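Local coordinates for inner kinetochore subunit cnp3 (Schizosaccharomyces pombe, PDB 6O2D), which serves as a centromeric DNA-binding adaptor of the inner kinetochore network that forms the platform for outer kinetochore assembly, this piece being its dimeric cupin domain, at residues S65-E78 with I125-H139. Numbering follows the deposited sequence.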
ATOM      1  N   SER B  65       7.827  -0.049 -10.700  1.00 60.76           N
ATOM      2  CA  SER B  65       7.224   1.084 -10.004  1.00 60.21           C
ATOM      3  C   SER B  65       6.642   0.747  -8.628  1.00 61.96           C
ATOM      4  O   SER B  65       6.616   1.625  -7.756  1.00 53.92           O
ATOM      5  CB  SER B  65       6.151   1.723 -10.903  1.00 50.93           C
ATOM      6  OG  SER B  65       4.853   1.227 -10.629  1.00 59.55           O
ATOM      7  N   PHE B  66       6.164  -0.478  -8.396  1.00 66.66           N
ATOM      8  CA  PHE B  66       5.439  -0.769  -7.161  1.00 45.69           C
ATOM      9  C   PHE B  66       5.662  -2.214  -6.738  1.00 42.30           C
ATOM     10  O   PHE B  66       5.733  -3.108  -7.583  1.00 52.71           O
ATOM     11  CB  PHE B  66       3.946  -0.481  -7.354  1.00 36.48           C
ATOM     12  CG  PHE B  66       3.066  -0.934  -6.215  1.00 56.44           C
ATOM     13  CD1 PHE B  66       2.786  -0.078  -5.158  1.00 45.94           C
ATOM     14  CD2 PHE B  66       2.476  -2.200  -6.228  1.00 43.84           C
ATOM     15  CE1 PHE B  66       1.958  -0.479  -4.115  1.00 45.09           C
ATOM     16  CE2 PHE B  66       1.654  -2.611  -5.190  1.00 40.71           C
ATOM     17  CZ  PHE B  66       1.395  -1.746  -4.128  1.00 51.42           C
ATOM     18  N   ALA B  67       5.768  -2.434  -5.427  1.00 46.01           N
ATOM     19  CA  ALA B  67       5.820  -3.775  -4.853  1.00 55.51           C
ATOM     20  C   ALA B  67       5.151  -3.742  -3.484  1.00 50.87           C
ATOM     21  O   ALA B  67       5.120  -2.698  -2.827  1.00 52.99           O
ATOM     22  CB  ALA B  67       7.257  -4.298  -4.738  1.00 39.66           C
ATOM     23  N   ALA B  68       4.600  -4.883  -3.063  1.00 54.60           N
ATOM     24  CA  ALA B  68       3.949  -4.967  -1.759  1.00 58.89           C
ATOM     25  C   ALA B  68       4.084  -6.369  -1.172  1.00 56.63           C
ATOM     26  O   ALA B  68       4.182  -7.363  -1.902  1.00 52.49           O
ATOM     27  CB  ALA B  68       2.472  -4.568  -1.846  1.00 36.65           C
ATOM     28  N   GLY B  69       4.059  -6.439   0.155  1.00 49.11           N
ATOM     29  CA  GLY B  69       4.220  -7.711   0.822  1.00 55.48           C
ATOM     30  C   GLY B  69       3.850  -7.648   2.287  1.00 60.01           C
ATOM     31  O   GLY B  69       3.198  -6.706   2.743  1.00 52.80           O
ATOM     32  N   VAL B  70       4.286  -8.674   3.021  1.00 43.35           N
ATOM     33  CA  VAL B  70       4.008  -8.796   4.444  1.00 49.84           C
ATOM     34  C   VAL B  70       5.308  -9.075   5.183  1.00 52.74           C
ATOM     35  O   VAL B  70       6.156  -9.844   4.712  1.00 55.75           O
ATOM     36  CB  VAL B  70       2.957  -9.899   4.732  1.00 53.72           C
ATOM     37  CG1 VAL B  70       3.321 -11.205   4.039  1.00 45.60           C
ATOM     38  CG2 VAL B  70       2.773 -10.118   6.239  1.00 47.14           C
ATOM     39  N   VAL B  71       5.466  -8.412   6.329  1.00 55.87           N
ATOM     40  CA  VAL B  71       6.567  -8.620   7.259  1.00 56.11           C
ATOM     41  C   VAL B  71       5.954  -8.919   8.620  1.00 52.45           C
ATOM     42  O   VAL B  71       4.965  -8.285   9.010  1.00 66.29           O
ATOM     43  CB  VAL B  71       7.506  -7.387   7.339  1.00 56.65           C
ATOM     44  CG1 VAL B  71       8.434  -7.463   8.557  1.00 66.64           C
ATOM     45  CG2 VAL B  71       8.303  -7.220   6.059  1.00 57.40           C
ATOM     46  N   GLU B  72       6.541  -9.895   9.331  1.00 62.57           N
ATOM     47  CA  GLU B  72       6.217 -10.215  10.719  1.00 74.08           C
ATOM     48  C   GLU B  72       7.463 -10.069  11.579  1.00 78.11           C
ATOM     49  O   GLU B  72       8.564 -10.394  11.135  1.00 73.84           O
ATOM     50  CB  GLU B  72       5.698 -11.645  10.909  1.00 75.02           C
ATOM     51  CG  GLU B  72       5.343 -11.923  12.354  1.00 93.51           C
ATOM     52  CD  GLU B  72       4.988 -13.334  12.599  1.00101.67           C
ATOM     53  OE1 GLU B  72       4.199 -13.871  11.795  1.00 79.82           O
ATOM     54  OE2 GLU B  72       5.523 -13.909  13.568  1.00110.42           O
HETATM   55  N   MSE B  73       7.290  -9.609  12.815  1.00 83.43           N
HETATM   56  CA  MSE B  73       8.419  -9.476  13.724  1.00 77.96           C
HETATM   57  C   MSE B  73       8.139 -10.188  15.039  1.00 79.80           C
HETATM   58  O   MSE B  73       7.173  -9.871  15.738  1.00 75.70           O
HETATM   59  CB  MSE B  73       8.694  -8.000  13.952  1.00 74.57           C
HETATM   60  CG  MSE B  73       9.288  -7.399  12.711  1.00 86.86           C
HETATM   61 SE   MSE B  73       9.906  -5.607  12.963  1.00106.26          SE
HETATM   62  CE  MSE B  73       8.205  -4.669  12.987  1.00 97.19           C
ATOM     63  N   PRO B  74       8.976 -11.164  15.371  1.00 81.42           N
ATOM     64  CA  PRO B  74       8.809 -11.885  16.637  1.00 84.82           C
ATOM     65  C   PRO B  74       8.991 -10.956  17.829  1.00 85.36           C
ATOM     66  O   PRO B  74       9.359  -9.787  17.710  1.00 85.28           O
ATOM     67  CB  PRO B  74       9.904 -12.959  16.583  1.00 87.00           C
ATOM     68  CG  PRO B  74      10.328 -13.020  15.135  1.00 88.51           C
ATOM     69  CD  PRO B  74      10.116 -11.658  14.582  1.00 83.32           C
ATOM     70  N   ALA B  75       8.700 -11.497  19.005  1.00 90.95           N
ATOM     71  CA  ALA B  75       8.842 -10.738  20.237  1.00 93.37           C
ATOM     72  C   ALA B  75      10.299 -10.370  20.471  1.00 94.41           C
ATOM     73  O   ALA B  75      11.198 -11.198  20.309  1.00 99.98           O
ATOM     74  CB  ALA B  75       8.315 -11.551  21.420  1.00 97.44           C
ATOM     75  N   GLY B  76      10.531  -9.115  20.846  1.00 91.46           N
ATOM     76  CA  GLY B  76      11.893  -8.681  21.073  1.00 86.26           C
ATOM     77  C   GLY B  76      12.712  -8.459  19.825  1.00 83.71           C
ATOM     78  O   GLY B  76      13.942  -8.465  19.901  1.00 94.32           O
ATOM     79  N   ALA B  77      12.071  -8.274  18.673  1.00 79.64           N
ATOM     80  CA  ALA B  77      12.802  -8.076  17.431  1.00 77.35           C
ATOM     81  C   ALA B  77      13.224  -6.619  17.266  1.00 82.39           C
ATOM     82  O   ALA B  77      12.521  -5.693  17.681  1.00 84.06           O
ATOM     83  CB  ALA B  77      11.949  -8.503  16.236  1.00 73.52           C
ATOM     84  N   GLU B  78      14.385  -6.422  16.638  1.00 76.96           N
ATOM     85  CA  GLU B  78      14.936  -5.087  16.404  1.00 86.33           C
ATOM     86  C   GLU B  78      15.387  -5.016  14.952  1.00 83.88           C
ATOM     87  O   GLU B  78      16.373  -5.657  14.574  1.00 98.12           O
ATOM     88  CB  GLU B  78      16.111  -4.793  17.348  1.00 80.95           C
ATOM     89  CG  GLU B  78      15.928  -5.262  18.792  1.00 84.45           C
ATOM     90  CD  GLU B  78      17.092  -4.863  19.714  1.00100.17           C
ATOM     91  OE1 GLU B  78      18.258  -4.837  19.253  1.00 89.69           O
ATOM     92  OE2 GLU B  78      16.836  -4.571  20.905  1.00 91.58           O
ATOM     93  N   ILE B 125      12.464  -0.034  13.178  1.00 70.53           N
ATOM     94  CA  ILE B 125      11.271  -0.556  13.848  1.00 71.11           C
ATOM     95  C   ILE B 125      11.689  -1.577  14.899  1.00 72.45           C
ATOM     96  O   ILE B 125      12.568  -2.411  14.659  1.00 85.75           O
ATOM     97  CB  ILE B 125      10.254  -1.198  12.883  1.00 66.17           C
ATOM     98  CG1 ILE B 125      10.255  -0.519  11.512  1.00 59.54           C
ATOM     99  CG2 ILE B 125       8.853  -1.103  13.490  1.00 70.91           C
ATOM    100  CD1 ILE B 125       9.353  -1.199  10.511  1.00 56.57           C
ATOM    101  N   LYS B 126      11.028  -1.537  16.050  1.00 76.88           N
ATOM    102  CA  LYS B 126      11.281  -2.471  17.144  1.00 88.55           C
ATOM    103  C   LYS B 126       9.961  -3.024  17.668  1.00 80.22           C
ATOM    104  O   LYS B 126       8.983  -2.283  17.789  1.00 72.21           O
ATOM    105  CB  LYS B 126      12.047  -1.785  18.285  1.00 93.02           C
ATOM    106  CG  LYS B 126      13.435  -2.334  18.535  1.00 93.62           C
ATOM    107  CD  LYS B 126      14.393  -1.217  18.890  1.00109.61           C
ATOM    108  CE  LYS B 126      15.790  -1.744  19.180  1.00 99.05           C
ATOM    109  NZ  LYS B 126      16.826  -0.689  19.155  1.00 91.96           N
ATOM    110  N   ASN B 127       9.914  -4.331  17.920  1.00 80.97           N
ATOM    111  CA  ASN B 127       8.749  -4.944  18.553  1.00 87.45           C
ATOM    112  C   ASN B 127       8.807  -4.727  20.065  1.00 78.61           C
ATOM    113  O   ASN B 127       9.691  -5.266  20.745  1.00 81.56           O
ATOM    114  CB  ASN B 127       8.685  -6.434  18.216  1.00 91.29           C
ATOM    115  CG  ASN B 127       7.316  -7.048  18.504  1.00 84.05           C
ATOM    116  OD1 ASN B 127       6.562  -6.549  19.344  1.00 87.41           O
ATOM    117  ND2 ASN B 127       6.989  -8.125  17.797  1.00 79.66           N
ATOM    118  N   ILE B 128       7.838  -3.978  20.594  1.00 78.95           N
ATOM    119  CA  ILE B 128       7.780  -3.644  22.012  1.00 91.48           C
ATOM    120  C   ILE B 128       6.673  -4.425  22.715  1.00 98.30           C
ATOM    121  O   ILE B 128       6.334  -4.137  23.863  1.00 98.79           O
ATOM    122  CB  ILE B 128       7.613  -2.131  22.231  1.00 90.58           C
ATOM    123  CG1 ILE B 128       6.236  -1.676  21.737  1.00 87.36           C
ATOM    124  CG2 ILE B 128       8.728  -1.381  21.517  1.00 82.55           C
ATOM    125  CD1 ILE B 128       5.897  -0.241  22.051  1.00 82.28           C
ATOM    126  N   GLY B 129       6.125  -5.441  22.056  1.00100.35           N
ATOM    127  CA  GLY B 129       5.089  -6.260  22.643  1.00103.73           C
ATOM    128  C   GLY B 129       5.552  -7.707  22.620  1.00108.78           C
ATOM    129  O   GLY B 129       6.618  -8.020  22.079  1.00113.37           O
ATOM    130  N   LYS B 130       4.740  -8.578  23.237  1.00108.46           N
ATOM    131  CA  LYS B 130       5.099  -9.991  23.282  1.00101.13           C
ATOM    132  C   LYS B 130       4.282 -10.844  22.327  1.00102.15           C
ATOM    133  O   LYS B 130       4.560 -12.041  22.210  1.00103.08           O
ATOM    134  CB  LYS B 130       5.047 -10.550  24.705  1.00101.10           C
ATOM    135  CG  LYS B 130       6.125  -9.825  25.535  1.00108.21           C
ATOM    136  CD  LYS B 130       7.528 -10.384  25.311  1.00111.29           C
ATOM    137  CE  LYS B 130       8.569  -9.250  25.396  1.00115.92           C
ATOM    138  NZ  LYS B 130       8.423  -8.197  26.430  1.00122.83           N
ATOM    139  N   GLU B 131       3.299 -10.271  21.637  1.00 93.91           N
ATOM    140  CA  GLU B 131       2.767 -10.912  20.447  1.00 94.27           C
ATOM    141  C   GLU B 131       3.636 -10.499  19.269  1.00 95.43           C
ATOM    142  O   GLU B 131       4.173  -9.387  19.238  1.00 92.66           O
ATOM    143  CB  GLU B 131       1.315 -10.501  20.210  1.00101.69           C
ATOM    144  CG  GLU B 131       1.071  -9.016  20.400  1.00108.19           C
ATOM    145  CD  GLU B 131      -0.373  -8.616  20.196  1.00110.46           C
ATOM    146  OE1 GLU B 131      -1.128  -9.401  19.586  1.00109.50           O
ATOM    147  OE2 GLU B 131      -0.752  -7.517  20.658  1.00110.23           O
ATOM    148  N   ALA B 132       3.759 -11.390  18.291  1.00 95.99           N
ATOM    149  CA  ALA B 132       4.458 -11.032  17.063  1.00 93.05           C
ATOM    150  C   ALA B 132       3.701  -9.944  16.313  1.00 93.48           C
ATOM    151  O   ALA B 132       2.469  -9.908  16.310  1.00 87.66           O
ATOM    152  CB  ALA B 132       4.659 -12.252  16.158  1.00 74.73           C
ATOM    153  N   VAL B 133       4.441  -9.048  15.676  1.00 95.01           N
ATOM    154  CA  VAL B 133       3.844  -7.970  14.899  1.00 86.02           C
ATOM    155  C   VAL B 133       3.840  -8.418  13.451  1.00 72.25           C
ATOM    156  O   VAL B 133       4.774  -9.089  13.002  1.00 77.43           O
ATOM    157  CB  VAL B 133       4.616  -6.649  15.062  1.00 84.90           C
ATOM    158  CG1 VAL B 133       4.110  -5.611  14.050  1.00 81.07           C
ATOM    159  CG2 VAL B 133       4.504  -6.148  16.499  1.00 77.19           C
ATOM    160  N   ARG B 134       2.788  -8.063  12.724  1.00 57.77           N
ATOM    161  CA  ARG B 134       2.624  -8.480  11.346  1.00 61.92           C
ATOM    162  C   ARG B 134       2.270  -7.186  10.616  1.00 58.63           C
ATOM    163  O   ARG B 134       1.382  -6.439  11.062  1.00 65.99           O
ATOM    164  CB  ARG B 134       1.526  -9.552  11.208  1.00 63.79           C
ATOM    165  CG  ARG B 134       0.961  -9.693   9.798  1.00 78.88           C
ATOM    166  CD  ARG B 134      -0.325 -10.546   9.679  1.00 94.52           C
ATOM    167  NE  ARG B 134      -0.392 -11.812  10.427  1.00101.84           N
ATOM    168  CZ  ARG B 134       0.360 -12.885  10.196  1.00110.19           C
ATOM    169  NH1 ARG B 134       1.318 -12.853   9.279  1.00108.73           N
ATOM    170  NH2 ARG B 134       0.190 -13.973  10.935  1.00108.08           N
ATOM    171  N   LEU B 135       2.988  -6.886   9.518  1.00 64.66           N
ATOM    172  CA  LEU B 135       2.771  -5.642   8.783  1.00 54.83           C
ATOM    173  C   LEU B 135       2.513  -5.903   7.313  1.00 51.31           C
ATOM    174  O   LEU B 135       3.130  -6.779   6.710  1.00 55.58           O
ATOM    175  CB  LEU B 135       3.965  -4.695   8.889  1.00 49.65           C
ATOM    176  CG  LEU B 135       4.637  -4.385  10.215  1.00 53.41           C
ATOM    177  CD1 LEU B 135       6.113  -4.024   9.977  1.00 54.75           C
ATOM    178  CD2 LEU B 135       3.885  -3.266  10.903  1.00 58.85           C
ATOM    179  N   TYR B 136       1.658  -5.067   6.735  1.00 45.14           N
ATOM    180  CA  TYR B 136       1.492  -4.974   5.292  1.00 59.47           C
ATOM    181  C   TYR B 136       2.318  -3.801   4.776  1.00 59.66           C
ATOM    182  O   TYR B 136       2.092  -2.658   5.189  1.00 63.54           O
ATOM    183  CB  TYR B 136       0.015  -4.794   4.938  1.00 45.64           C
ATOM    184  CG  TYR B 136      -0.215  -4.511   3.480  1.00 50.83           C
ATOM    185  CD1 TYR B 136       0.046  -5.481   2.524  1.00 54.04           C
ATOM    186  CD2 TYR B 136      -0.683  -3.278   3.053  1.00 50.26           C
ATOM    187  CE1 TYR B 136      -0.162  -5.241   1.191  1.00 48.53           C
ATOM    188  CE2 TYR B 136      -0.892  -3.027   1.708  1.00 48.81           C
ATOM    189  CZ  TYR B 136      -0.628  -4.014   0.787  1.00 42.40           C
ATOM    190  OH  TYR B 136      -0.821  -3.784  -0.551  1.00 42.03           O
ATOM    191  N   TYR B 137       3.271  -4.071   3.885  1.00 59.49           N
ATOM    192  CA  TYR B 137       4.140  -3.018   3.376  1.00 53.34           C
ATOM    193  C   TYR B 137       3.928  -2.804   1.884  1.00 51.95           C
ATOM    194  O   TYR B 137       3.575  -3.727   1.144  1.00 53.06           O
ATOM    195  CB  TYR B 137       5.629  -3.321   3.643  1.00 54.21           C
ATOM    196  CG  TYR B 137       6.272  -4.347   2.720  1.00 57.46           C
ATOM    197  CD1 TYR B 137       6.784  -3.983   1.475  1.00 55.47           C
ATOM    198  CD2 TYR B 137       6.392  -5.676   3.108  1.00 64.53           C
ATOM    199  CE1 TYR B 137       7.366  -4.922   0.631  1.00 54.91           C
ATOM    200  CE2 TYR B 137       6.987  -6.622   2.277  1.00 63.22           C
ATOM    201  CZ  TYR B 137       7.465  -6.241   1.039  1.00 61.62           C
ATOM    202  OH  TYR B 137       8.050  -7.182   0.215  1.00 66.40           O
ATOM    203  N   THR B 138       4.148  -1.566   1.455  1.00 57.32           N
ATOM    204  CA  THR B 138       4.247  -1.225   0.046  1.00 56.54           C
ATOM    205  C   THR B 138       5.435  -0.292  -0.108  1.00 65.42           C
ATOM    206  O   THR B 138       5.681   0.550   0.760  1.00 66.71           O
ATOM    207  CB  THR B 138       2.963  -0.555  -0.486  1.00 48.15           C
ATOM    208  OG1 THR B 138       2.872   0.781   0.012  1.00 43.96           O
ATOM    209  CG2 THR B 138       1.712  -1.323  -0.037  1.00 44.93           C
ATOM    210  N   HIS B 139       6.174  -0.441  -1.202  1.00 60.32           N
ATOM    211  CA  HIS B 139       7.134   0.577  -1.596  1.00 59.09           C
ATOM    212  C   HIS B 139       6.933   0.917  -3.063  1.00 57.22           C
ATOM    213  O   HIS B 139       6.462   0.092  -3.853  1.00 52.14           O
ATOM    214  CB  HIS B 139       8.599   0.171  -1.318  1.00 60.43           C
ATOM    215  CG  HIS B 139       9.052  -1.060  -2.030  1.00 62.67           C
ATOM    216  ND1 HIS B 139       9.141  -2.286  -1.407  1.00 71.16           N
ATOM    217  CD2 HIS B 139       9.486  -1.250  -3.299  1.00 69.82           C
ATOM    218  CE1 HIS B 139       9.583  -3.185  -2.268  1.00 74.62           C
ATOM    219  NE2 HIS B 139       9.799  -2.582  -3.424  1.00 71.61           N
TER
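Strands 66-73 and 133-139 run antiparallel, at 159° with axes 4.5 Å apart, paired by backbone hydrogen bonds from Ala67 with His139 to Met73 with Val133; beyond them Asn127 N bonds to Ala77 O, where both segments join the second sheet of the cupin fold (strands 78-83 and 122-127). Tyr137 lies across glycine backbone: its CG sits between backbone N and carbonyl carbon (chi1 77°), which folds the ring over Gly69, whose CA stands 3.7 Å from the ring centroid in a CH-pi contact. Gly69 N lies over the ring centre, while Val71 CG2 meets ring atom CD2 of Tyr137 at 3.8 Å. Replacing the tyrosine with an alanine would probably uncover the Gly69 backbone and deprive Val71 of this neighbour. On the same face, Met73, a selenomethionine here, bends at chi3 (-75°) to bring CE to 3.7 Å from both Ile125 CG2 and Leu135 CD1. Asn127 spans the turn region: ND2 makes weak bonds to Met73 O (2.7 Å) and Pro74 O, while OD1 accepts from Gly129 N in an Asx turn. Across the other face, Glu72 OE1 is 4.0 Å from Arg134 NH1, a long salt bridge with the oxygen well out of the guanidinium plane; Glu72 OE2 pairs with Lys55. Tyr136 OH, 3.6 Å from Ala68 CB, bonds to Ser90 of the second subunit. Apolar packing of Met73, Leu135 and Ile125 thus joins the two sheets, whereas the opposite face mixes Val70 and Ala68 with the Glu72 and Arg134 charges and, through Tyr136, meets the dimer partner.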